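Side-chain contact in fibrillarin-like rRNA/tRNA 2'-O-methyltransferase (Methanocaldococcus jannaschii, PDB 1FBN), which probably transfers methyl groups from S-adenosyl-L-methionine to ribose 2'-hydroxyls of rRNA and tRNA at sites chosen by a guide RNA: residues Asn155-Leu160 against Glu198-Gly203. Sequence-based numbering, arbitrary orientation.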
loop_
_atom_site.group_PDB
_atom_site.type_symbol
_atom_site.label_atom_id
_atom_site.label_comp_id
_atom_site.label_asym_id
_atom_site.label_seq_id
_atom_site.Cartn_x
_atom_site.Cartn_y
_atom_site.Cartn_z
ATOM N N ASN A 155 12.480 4.643 -12.727
ATOM C CA ASN A 155 11.688 3.720 -13.537
ATOM C C ASN A 155 10.494 3.090 -12.804
ATOM O O ASN A 155 9.927 2.101 -13.272
ATOM C CB ASN A 155 12.595 2.612 -14.097
ATOM C CG ASN A 155 13.202 1.729 -13.004
ATOM O OD1 ASN A 155 13.259 2.110 -11.835
ATOM N ND2 ASN A 155 13.659 0.541 -13.390
ATOM N N GLN A 156 10.097 3.671 -11.674
ATOM C CA GLN A 156 8.982 3.134 -10.895
ATOM C C GLN A 156 7.686 2.967 -11.689
ATOM O O GLN A 156 6.979 1.977 -11.512
ATOM C CB GLN A 156 8.749 3.964 -9.632
ATOM C CG GLN A 156 8.387 5.411 -9.875
ATOM C CD GLN A 156 8.382 6.209 -8.594
ATOM O OE1 GLN A 156 7.459 6.100 -7.789
ATOM N NE2 GLN A 156 9.425 7.001 -8.383
ATOM N N ALA A 157 7.392 3.904 -12.589
ATOM C CA ALA A 157 6.176 3.810 -13.396
ATOM C C ALA A 157 6.214 2.614 -14.351
ATOM O O ALA A 157 5.268 1.828 -14.389
ATOM C CB ALA A 157 5.922 5.110 -14.166
ATOM N N GLU A 158 7.311 2.457 -15.094
ATOM C CA GLU A 158 7.417 1.338 -16.030
ATOM C C GLU A 158 7.396 0.011 -15.274
ATOM O O GLU A 158 6.927 -0.994 -15.804
ATOM C CB GLU A 158 8.669 1.441 -16.915
ATOM C CG GLU A 158 9.979 1.108 -16.215
ATOM C CD GLU A 158 11.089 0.712 -17.181
ATOM O OE1 GLU A 158 11.182 -0.491 -17.513
ATOM O OE2 GLU A 158 11.871 1.598 -17.599
ATOM N N ILE A 159 7.884 0.016 -14.034
ATOM C CA ILE A 159 7.880 -1.197 -13.217
ATOM C C ILE A 159 6.436 -1.599 -12.907
ATOM O O ILE A 159 6.100 -2.780 -12.968
ATOM C CB ILE A 159 8.678 -1.033 -11.889
ATOM C CG1 ILE A 159 10.185 -1.006 -12.164
ATOM C CG2 ILE A 159 8.363 -2.185 -10.930
ATOM C CD1 ILE A 159 11.021 -0.792 -10.916
ATOM N N LEU A 160 5.585 -0.621 -12.591
ATOM C CA LEU A 160 4.182 -0.903 -12.291
ATOM C C LEU A 160 3.501 -1.454 -13.534
ATOM O O LEU A 160 2.726 -2.405 -13.451
ATOM C CB LEU A 160 3.445 0.360 -11.830
ATOM C CG LEU A 160 1.961 0.204 -11.446
ATOM C CD1 LEU A 160 1.827 -0.622 -10.173
ATOM C CD2 LEU A 160 1.313 1.561 -11.244
ATOM N N GLU A 198 0.837 10.749 -17.220
ATOM C CA GLU A 198 0.759 10.468 -18.655
ATOM C C GLU A 198 1.394 9.120 -18.994
ATOM O O GLU A 198 0.855 8.366 -19.802
ATOM C CB GLU A 198 1.442 11.578 -19.464
ATOM C CG GLU A 198 0.771 12.940 -19.331
ATOM C CD GLU A 198 1.545 14.066 -20.005
ATOM O OE1 GLU A 198 2.797 14.011 -20.049
ATOM O OE2 GLU A 198 0.893 15.021 -20.478
ATOM N N ILE A 199 2.538 8.825 -18.380
ATOM C CA ILE A 199 3.233 7.555 -18.609
ATOM C C ILE A 199 2.350 6.383 -18.181
ATOM O O ILE A 199 2.233 5.392 -18.904
ATOM C CB ILE A 199 4.585 7.493 -17.845
ATOM C CG1 ILE A 199 5.585 8.462 -18.481
ATOM C CG2 ILE A 199 5.139 6.067 -17.836
ATOM C CD1 ILE A 199 6.927 8.515 -17.780
ATOM N N LEU A 200 1.721 6.508 -17.015
ATOM C CA LEU A 200 0.843 5.461 -16.504
ATOM C C LEU A 200 -0.371 5.265 -17.407
ATOM O O LEU A 200 -0.755 4.131 -17.696
ATOM C CB LEU A 200 0.387 5.783 -15.078
ATOM C CG LEU A 200 1.476 5.733 -14.001
ATOM C CD1 LEU A 200 0.912 6.210 -12.679
ATOM C CD2 LEU A 200 2.031 4.320 -13.882
ATOM N N GLU A 201 -0.967 6.371 -17.856
ATOM C CA GLU A 201 -2.139 6.309 -18.729
ATOM C C GLU A 201 -1.784 5.702 -20.081
ATOM O O GLU A 201 -2.534 4.887 -20.617
ATOM C CB GLU A 201 -2.782 7.692 -18.883
ATOM C CG GLU A 201 -3.367 8.215 -17.574
ATOM C CD GLU A 201 -4.098 9.541 -17.709
ATOM O OE1 GLU A 201 -3.503 10.513 -18.224
ATOM O OE2 GLU A 201 -5.267 9.612 -17.267
ATOM N N ALA A 202 -0.616 6.069 -20.604
ATOM C CA ALA A 202 -0.138 5.540 -21.878
ATOM C C ALA A 202 0.161 4.047 -21.714
ATOM O O ALA A 202 0.048 3.271 -22.665
ATOM C CB ALA A 202 1.115 6.284 -22.314
ATOM N N GLY A 203 0.504 3.658 -20.487
ATOM C CA GLY A 203 0.818 2.273 -20.180
ATOM C C GLY A 203 -0.376 1.347 -20.037
ATOM O O GLY A 203 -0.212 0.126 -20.048
#
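Ala157 meets Ile199 and Leu200 where two helices lie side by side against the seven-stranded sheet of the Rossmann-like methyltransferase fold. Helix 156-167 follows strand 144-149 and helix 189-203 follows strand 172-179, two parallel neighbours in the sheet, and the helix segments run nearly the same way, 20° apart, with axes 9.6 Å from each other at closest approach. The contact is wholly apolar and divides into a tight inner part and an open outer one. On the inner side, Leu200 reaches across to helix 156-167 with one methyl, CD2, which lies 4.0 Å from Ala157 CB and also touches Leu160. The CA-CB bond of Leu160 points toward helix 189-203, and CG, set opposite the backbone N (chi1 -179°), lets CD2 meet Leu200, the two side chains crossing at about a right angle. Both leucines also rest on Ile176 of strand 172-179, and Leu160 further touches Ile147 and Phe205, which ties the helix pair to the sheet beneath. The outer side is thinner: Ile199, exposed to solvent, makes contact through CG2 alone, 3.9 Å from Ala157 CB, while its CG1 branch ends at CD1, 5.1 Å from Ala157 CB, without touching it. The exposed Glu198 next to it in sequence forms a salt bridge with Lys194 of its own helix. The N-terminal end of helix 156-167 comes shortly after the predicted S-adenosyl-L-methionine-binding residues Asp150 to Gln153, and Gln156 NE2 is hydrogen-bonded to Gln153 O. At the buried end of the contact, the CD2 methyls of Leu160 and Leu200 meet at 3.9 Å.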